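Local coordinates for putative uncharacterized protein (PDB 3BGK) that probably dehydrates the S-form of NAD(P)HX at the expense of ADP, which becomes AMP, and so takes part in repair of damaged NAD(P)H, at residues 60-65 with 90-95; 157-162 with 256-261. All blocks are in the same frame, centred on the assembly; numbering follows the deposited sequence.

Interaction 1. Residues 60-65 with 90-95; sequences RVLLIG and TVATHK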
ATOM      1  N   ARG A  60     -23.627   8.602  -7.580  1.00 15.58           N
ATOM      2  CA  ARG A  60     -23.174   7.333  -7.020  1.00 14.81           C
ATOM      3  C   ARG A  60     -22.923   6.351  -8.155  1.00 14.25           C
ATOM      4  O   ARG A  60     -23.820   6.087  -8.976  1.00 14.18           O
ATOM      5  CB  ARG A  60     -24.215   6.752  -6.063  1.00 14.90           C
ATOM      6  CG  ARG A  60     -24.755   7.734  -5.028  1.00 15.80           C
ATOM      7  CD  ARG A  60     -25.824   7.092  -4.152  1.00 16.64           C
ATOM      8  N   VAL A  61     -21.701   5.825  -8.206  1.00 13.17           N
ATOM      9  CA  VAL A  61     -21.318   4.864  -9.226  1.00 12.00           C
ATOM     10  C   VAL A  61     -21.130   3.501  -8.593  1.00 11.81           C
ATOM     11  O   VAL A  61     -20.537   3.384  -7.519  1.00 11.68           O
ATOM     12  CB  VAL A  61     -20.002   5.259  -9.934  1.00 11.89           C
ATOM     13  CG1 VAL A  61     -19.714   4.324 -11.104  1.00 10.76           C
ATOM     14  CG2 VAL A  61     -20.056   6.700 -10.412  1.00 11.85           C
ATOM     15  N   LEU A  62     -21.649   2.478  -9.267  1.00 11.34           N
ATOM     16  CA  LEU A  62     -21.321   1.099  -8.961  1.00 10.74           C
ATOM     17  C   LEU A  62     -20.428   0.534 -10.073  1.00 10.57           C
ATOM     18  O   LEU A  62     -20.759   0.609 -11.264  1.00 10.32           O
ATOM     19  CB  LEU A  62     -22.594   0.255  -8.756  1.00 10.62           C
ATOM     20  CG  LEU A  62     -22.433  -1.263  -8.553  1.00 10.36           C
ATOM     21  CD1 LEU A  62     -21.833  -1.616  -7.200  1.00  9.56           C
ATOM     22  CD2 LEU A  62     -23.746  -1.996  -8.750  1.00  9.38           C
ATOM     23  N   LEU A  63     -19.281  -0.011  -9.678  1.00 10.17           N
ATOM     24  CA  LEU A  63     -18.368  -0.644 -10.617  1.00  9.67           C
ATOM     25  C   LEU A  63     -18.499  -2.134 -10.421  1.00  9.51           C
ATOM     26  O   LEU A  63     -18.617  -2.596  -9.290  1.00  9.96           O
ATOM     27  CB  LEU A  63     -16.926  -0.197 -10.370  1.00  9.63           C
ATOM     28  CG  LEU A  63     -16.522   1.196 -10.858  1.00  9.75           C
ATOM     29  CD1 LEU A  63     -17.005   2.287  -9.928  1.00 10.04           C
ATOM     30  CD2 LEU A  63     -15.026   1.281 -11.024  1.00  9.95           C
ATOM     31  N   ILE A  64     -18.513  -2.879 -11.518  1.00  9.17           N
ATOM     32  CA  ILE A  64     -18.662  -4.323 -11.475  1.00  9.00           C
ATOM     33  C   ILE A  64     -17.608  -4.928 -12.386  1.00  9.30           C
ATOM     34  O   ILE A  64     -17.628  -4.705 -13.592  1.00  9.42           O
ATOM     35  CB  ILE A  64     -20.075  -4.763 -11.928  1.00  8.97           C
ATOM     36  CG1 ILE A  64     -21.151  -4.048 -11.107  1.00  8.60           C
ATOM     37  CG2 ILE A  64     -20.233  -6.278 -11.831  1.00  8.07           C
ATOM     38  CD1 ILE A  64     -22.531  -4.154 -11.690  1.00  8.94           C
ATOM     39  N   GLY A  65     -16.687  -5.677 -11.797  1.00  9.49           N
ATOM     40  CA  GLY A  65     -15.571  -6.254 -12.529  1.00 10.26           C
ATOM     41  C   GLY A  65     -14.497  -6.748 -11.579  1.00 10.93           C
ATOM     42  O   GLY A  65     -14.769  -7.018 -10.415  1.00 10.69           O
ATOM     43  N   THR A  90     -18.823   2.482  -5.413  1.00  9.68           N
ATOM     44  CA  THR A  90     -19.040   1.147  -4.864  1.00  9.71           C
ATOM     45  C   THR A  90     -18.579   0.127  -5.895  1.00  9.64           C
ATOM     46  O   THR A  90     -18.844   0.280  -7.084  1.00  9.70           O
ATOM     47  CB  THR A  90     -20.523   0.928  -4.523  1.00  9.72           C
ATOM     48  OG1 THR A  90     -20.995   2.025  -3.736  1.00 10.29           O
ATOM     49  CG2 THR A  90     -20.731  -0.367  -3.744  1.00 10.18           C
ATOM     50  N   VAL A  91     -17.879  -0.905  -5.431  1.00  9.76           N
ATOM     51  CA  VAL A  91     -17.280  -1.898  -6.312  1.00  9.69           C
ATOM     52  C   VAL A  91     -17.826  -3.299  -6.023  1.00 10.03           C
ATOM     53  O   VAL A  91     -17.787  -3.769  -4.880  1.00 10.33           O
ATOM     54  CB  VAL A  91     -15.738  -1.913  -6.178  1.00  9.69           C
ATOM     55  CG1 VAL A  91     -15.114  -2.762  -7.281  1.00  9.14           C
ATOM     56  CG2 VAL A  91     -15.167  -0.495  -6.210  1.00  9.16           C
ATOM     57  N   ALA A  92     -18.350  -3.943  -7.062  1.00  9.99           N
ATOM     58  CA  ALA A  92     -18.723  -5.349  -7.010  1.00 10.43           C
ATOM     59  C   ALA A  92     -17.604  -6.144  -7.674  1.00 10.85           C
ATOM     60  O   ALA A  92     -17.400  -6.066  -8.892  1.00 10.81           O
ATOM     61  CB  ALA A  92     -20.049  -5.582  -7.727  1.00 10.43           C
ATOM     62  N   THR A  93     -16.872  -6.908  -6.877  1.00 11.22           N
ATOM     63  CA  THR A  93     -15.649  -7.515  -7.363  1.00 11.97           C
ATOM     64  C   THR A  93     -15.434  -8.899  -6.751  1.00 12.75           C
ATOM     65  O   THR A  93     -16.259  -9.375  -5.959  1.00 13.03           O
ATOM     66  CB  THR A  93     -14.425  -6.559  -7.149  1.00 11.87           C
ATOM     67  OG1 THR A  93     -13.248  -7.135  -7.716  1.00 12.31           O
ATOM     68  CG2 THR A  93     -14.180  -6.259  -5.671  1.00 11.47           C
ATOM     69  N   HIS A  94     -14.347  -9.560  -7.136  1.00 13.27           N
ATOM     70  CA  HIS A  94     -14.046 -10.857  -6.565  1.00 14.01           C
ATOM     71  C   HIS A  94     -13.660 -10.722  -5.089  1.00 14.06           C
ATOM     72  O   HIS A  94     -12.817  -9.903  -4.721  1.00 13.92           O
ATOM     73  CB  HIS A  94     -12.956 -11.578  -7.367  1.00 14.51           C
ATOM     74  CG  HIS A  94     -12.697 -12.979  -6.906  1.00 15.99           C
ATOM     75  ND1 HIS A  94     -13.515 -14.039  -7.242  1.00 17.98           N
ATOM     76  CD2 HIS A  94     -11.718 -13.495  -6.127  1.00 17.44           C
ATOM     77  CE1 HIS A  94     -13.049 -15.147  -6.692  1.00 17.78           C
ATOM     78  NE2 HIS A  94     -11.960 -14.845  -6.010  1.00 18.32           N
ATOM     79  N   LYS A  95     -14.322 -11.525  -4.260  1.00 14.15           N
ATOM     80  CA  LYS A  95     -14.002 -11.725  -2.846  1.00 13.93           C
ATOM     81  C   LYS A  95     -12.509 -11.531  -2.508  1.00 13.69           C
ATOM     82  O   LYS A  95     -12.172 -10.743  -1.622  1.00 13.83           O
ATOM     83  CB  LYS A  95     -14.499 -13.127  -2.451  1.00 14.26           C
ATOM     84  CG  LYS A  95     -14.015 -13.711  -1.130  1.00 14.82           C
ATOM     85  CD  LYS A  95     -14.235 -15.232  -1.127  1.00 15.80           C
TER

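Interaction 2. Residues 157-162 with 256-261; sequences TLIIDG and MIAGFV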
ATOM      1  N   THR A 157     -27.352   5.597 -15.970  1.00 14.88           N
ATOM      2  CA  THR A 157     -26.364   5.529 -17.047  1.00 14.18           C
ATOM      3  C   THR A 157     -25.587   4.215 -16.955  1.00 13.78           C
ATOM      4  O   THR A 157     -25.086   3.844 -15.888  1.00 13.70           O
ATOM      5  CB  THR A 157     -25.398   6.730 -17.006  1.00 14.26           C
ATOM      6  OG1 THR A 157     -26.157   7.943 -16.946  1.00 14.58           O
ATOM      7  CG2 THR A 157     -24.504   6.762 -18.243  1.00 13.61           C
ATOM      8  N   LEU A 158     -25.503   3.509 -18.074  1.00 13.19           N
ATOM      9  CA  LEU A 158     -24.839   2.215 -18.108  1.00 12.73           C
ATOM     10  C   LEU A 158     -23.637   2.258 -19.039  1.00 12.61           C
ATOM     11  O   LEU A 158     -23.775   2.540 -20.237  1.00 12.67           O
ATOM     12  CB  LEU A 158     -25.815   1.109 -18.532  1.00 12.59           C
ATOM     13  CG  LEU A 158     -25.273  -0.318 -18.696  1.00 12.72           C
ATOM     14  CD1 LEU A 158     -24.851  -0.928 -17.356  1.00 12.05           C
ATOM     15  CD2 LEU A 158     -26.303  -1.205 -19.398  1.00 12.56           C
ATOM     16  N   ILE A 159     -22.465   1.990 -18.469  1.00 12.26           N
ATOM     17  CA  ILE A 159     -21.229   1.905 -19.231  1.00 11.86           C
ATOM     18  C   ILE A 159     -20.823   0.443 -19.348  1.00 12.22           C
ATOM     19  O   ILE A 159     -20.668  -0.264 -18.344  1.00 12.13           O
ATOM     20  CB  ILE A 159     -20.082   2.746 -18.615  1.00 11.55           C
ATOM     21  CG1 ILE A 159     -20.580   4.150 -18.252  1.00 10.95           C
ATOM     22  CG2 ILE A 159     -18.910   2.837 -19.584  1.00 10.71           C
ATOM     23  CD1 ILE A 159     -19.728   4.852 -17.219  1.00  8.50           C
ATOM     24  N   ILE A 160     -20.669   0.000 -20.590  1.00 12.64           N
ATOM     25  CA  ILE A 160     -20.309  -1.372 -20.890  1.00 13.22           C
ATOM     26  C   ILE A 160     -18.889  -1.370 -21.444  1.00 13.50           C
ATOM     27  O   ILE A 160     -18.620  -0.796 -22.502  1.00 13.34           O
ATOM     28  CB  ILE A 160     -21.309  -2.005 -21.888  1.00 13.36           C
ATOM     29  CG1 ILE A 160     -22.741  -1.918 -21.333  1.00 13.47           C
ATOM     30  CG2 ILE A 160     -20.925  -3.453 -22.188  1.00 13.17           C
ATOM     31  CD1 ILE A 160     -23.831  -2.121 -22.372  1.00 14.41           C
ATOM     32  N   ASP A 161     -17.986  -2.003 -20.706  1.00 14.02           N
ATOM     33  CA  ASP A 161     -16.561  -1.889 -20.975  1.00 14.75           C
ATOM     34  C   ASP A 161     -15.945  -3.251 -21.210  1.00 15.07           C
ATOM     35  O   ASP A 161     -16.483  -4.262 -20.767  1.00 15.40           O
ATOM     36  CB  ASP A 161     -15.866  -1.201 -19.799  1.00 14.85           C
ATOM     37  CG  ASP A 161     -14.400  -0.938 -20.055  1.00 15.58           C
ATOM     38  OD1 ASP A 161     -14.083   0.010 -20.798  1.00 16.44           O
ATOM     39  OD2 ASP A 161     -13.557  -1.682 -19.511  1.00 17.37           O
ATOM     40  N   GLY A 162     -14.822  -3.271 -21.923  1.00 15.49           N
ATOM     41  CA  GLY A 162     -14.019  -4.473 -22.082  1.00 16.00           C
ATOM     42  C   GLY A 162     -14.830  -5.701 -22.421  1.00 16.45           C
ATOM     43  O   GLY A 162     -15.653  -5.662 -23.327  1.00 16.85           O
HETATM   44  N   MSE A 256     -12.651   7.161 -15.317  1.00  8.49           N
HETATM   45  CA  MSE A 256     -12.814   8.601 -15.490  1.00  8.90           C
HETATM   46  C   MSE A 256     -14.146   8.988 -16.122  1.00  8.90           C
HETATM   47  O   MSE A 256     -14.840   9.862 -15.595  1.00  9.02           O
HETATM   48  CB  MSE A 256     -11.657   9.191 -16.283  1.00  9.01           C
HETATM   49  CG  MSE A 256     -10.378   9.241 -15.489  1.00  9.78           C
HETATM   50 SE   MSE A 256      -8.947  10.083 -16.473  1.00 12.90          SE
HETATM   51  CE  MSE A 256      -9.690  11.888 -16.597  1.00 10.16           C
ATOM     52  N   ILE A 257     -14.505   8.336 -17.229  1.00  8.70           N
ATOM     53  CA  ILE A 257     -15.814   8.548 -17.855  1.00  8.96           C
ATOM     54  C   ILE A 257     -16.963   8.349 -16.858  1.00  9.17           C
ATOM     55  O   ILE A 257     -17.914   9.139 -16.838  1.00  9.14           O
ATOM     56  CB  ILE A 257     -16.033   7.646 -19.104  1.00  9.07           C
ATOM     57  CG1 ILE A 257     -15.012   7.981 -20.193  1.00  8.67           C
ATOM     58  CG2 ILE A 257     -17.469   7.805 -19.645  1.00  8.60           C
ATOM     59  CD1 ILE A 257     -14.828   6.875 -21.216  1.00  9.89           C
ATOM     60  N   ALA A 258     -16.862   7.305 -16.034  1.00  9.33           N
ATOM     61  CA  ALA A 258     -17.867   7.029 -15.011  1.00  9.74           C
ATOM     62  C   ALA A 258     -17.976   8.157 -13.986  1.00 10.11           C
ATOM     63  O   ALA A 258     -19.080   8.503 -13.562  1.00 10.27           O
ATOM     64  CB  ALA A 258     -17.586   5.699 -14.321  1.00  9.60           C
ATOM     65  N   GLY A 259     -16.836   8.722 -13.596  1.00 10.33           N
ATOM     66  CA  GLY A 259     -16.800   9.784 -12.602  1.00 10.96           C
ATOM     67  C   GLY A 259     -17.355  11.087 -13.153  1.00 11.65           C
ATOM     68  O   GLY A 259     -18.041  11.841 -12.436  1.00 11.90           O
ATOM     69  N   PHE A 260     -17.066  11.354 -14.429  1.00 11.64           N
ATOM     70  CA  PHE A 260     -17.574  12.550 -15.091  1.00 11.67           C
ATOM     71  C   PHE A 260     -19.096  12.522 -15.205  1.00 12.29           C
ATOM     72  O   PHE A 260     -19.763  13.470 -14.778  1.00 12.30           O
ATOM     73  CB  PHE A 260     -16.917  12.740 -16.463  1.00 11.33           C
ATOM     74  CG  PHE A 260     -15.636  13.541 -16.425  1.00 10.23           C
ATOM     75  CD1 PHE A 260     -14.562  13.141 -15.627  1.00  9.65           C
ATOM     76  CD2 PHE A 260     -15.497  14.682 -17.206  1.00  9.27           C
ATOM     77  CE1 PHE A 260     -13.377  13.873 -15.595  1.00 10.03           C
ATOM     78  CE2 PHE A 260     -14.315  15.427 -17.191  1.00  9.58           C
ATOM     79  CZ  PHE A 260     -13.248  15.020 -16.385  1.00 10.31           C
ATOM     80  N   VAL A 261     -19.639  11.427 -15.745  1.00 12.89           N
ATOM     81  CA  VAL A 261     -21.080  11.312 -15.993  1.00 13.62           C
ATOM     82  C   VAL A 261     -21.892  11.315 -14.693  1.00 14.02           C
ATOM     83  O   VAL A 261     -23.060  11.715 -14.682  1.00 14.15           O
ATOM     84  CB  VAL A 261     -21.458  10.087 -16.884  1.00 13.71           C
ATOM     85  CG1 VAL A 261     -20.788  10.181 -18.247  1.00 13.81           C
ATOM     86  CG2 VAL A 261     -21.104   8.772 -16.204  1.00 14.30           C
TER

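Interaction 1. Residues 60-65 with 90-95
Val61 and Leu63 of one strand trade backbone hydrogen bonds with Thr90 and Ala92 of its parallel neighbour. Four bonds form the ladder. Thr90 N donates to Val61 O at 2.9 Å, and Leu63 N to Thr90 O at 2.6 Å. Ala92 N reaches Leu63 O at 2.6 Å, and Gly65 N closes the row on Ala92 O at 3.0 Å. Over these segments the strands run parallel, their axes 16° apart. Weaker CA-H...O contacts fill in between, such as Leu62 CA to Thr90 O and Val91 CA to Leu63 O.

One side-chain bond extends the ladder. Thr93 OG1 donates to Gly65 O at 3.1 Å. Its oxygen lies opposite the backbone N (chi1 -176°), and it meets the carbonyl 17° out of its plane. The same hydroxyl also hydrogen-bonds Asn97 ND2 in the following loop.

Apolar contacts lie on both faces of the sheet. Leu62, Ile64, Thr90 and Ala92 share one face. There Leu62 CD1 comes down beside Thr90 CG2 at 3.8 Å, and the two side chains meet at a slant. Farther along, Ile64 CG1 lies 3.9 Å from Ala92 CB. Leu63 and Val91 share the other face, with a looser contact of 4.4 Å between Leu63 CB and Val91 CG1.

The two strands are joined through helix 71-83 in a beta-alpha-beta unit. That helix packs on Leu63 and Val91, while helix 116-125 packs on Leu62, Ile64 and Ala92. Gly65 lies near Gly134 and Ala73, which are predicted to bind (6S)-NADPHX. Strand 60-64 also bonds strand 128-131, so it is an inner strand of the sheet.

Interaction 2. Residues 157-162 with 256-261
Ile159 reaches helix 256-261 because CG1 stands opposite its carbonyl carbon (chi1 -47°) and the chain then extends (chi2 159°), carrying CD1 outward to the helix. The bond from CA to CB already points toward the helix, and CD1 does nearly all the touching. It meets Ala258 end-on, 3.6 Å from Ala258 CA and 3.7 Å from Ala258 CB. The small alanine lets the methyl come down close to the helix backbone.

Two branched residues border this methyl. Ile257 CG2 lies 4.4 Å from Ile159 CD1. Val261 CG2 approaches the same CD1 at 4.3 Å. The CB atoms of Ile257 and Val261 point toward the strand, while Ala258 offers its CA and CB to the methyl. Nearer the start of the strand, Thr157 adds a peripheral contact, its CG2 lying 4.4 Å from Val261 CG2.

The strand and helix run almost exactly antiparallel, at 174°, with their short axes 10.0 Å apart. This is the layering of a helix on a sheet in an alpha/beta three-layer sandwich. Thr157 and Ile159 face helix 249-263. Val128 and Leu130 of strand 128-131 also touch Ile159, and Thr184 of strand 181-184 touches both Ile159 and Ile257. Asp161 OD1 forms a salt bridge with Lys222, predicted to bind AMP.

No hydrogen bond crosses between the two segments. Every touching residue is buried, and the join is made by carbon-to-carbon packing, mainly of the Ile159 CD1 methyl. The helix therefore meets this strand through close fit and burial of apolar groups.

Both interactions are buried, and both reach the same sheet. Interaction 2 lies about 3 Å from the centre of the chain and interaction 1 about 13 Å, measured between centres. Their chemistry differs with their place. Interaction 1 works within the sheet and rests on backbone hydrogen bonds between neighbouring strands. Interaction 2 works between layers, and its two segments meet by apolar packing, with no hydrogen bond between them. They come together where Val61 CG2 packs 3.8 Å from Ala258 O, so helix 249-263 also rests on strand 60-64. Strand 128-131 stands between strands 60-64 and 157-161. Predicted ligand-binding residues lie close to each: for NAD(P)HX by interaction 1, for AMP by interaction 2.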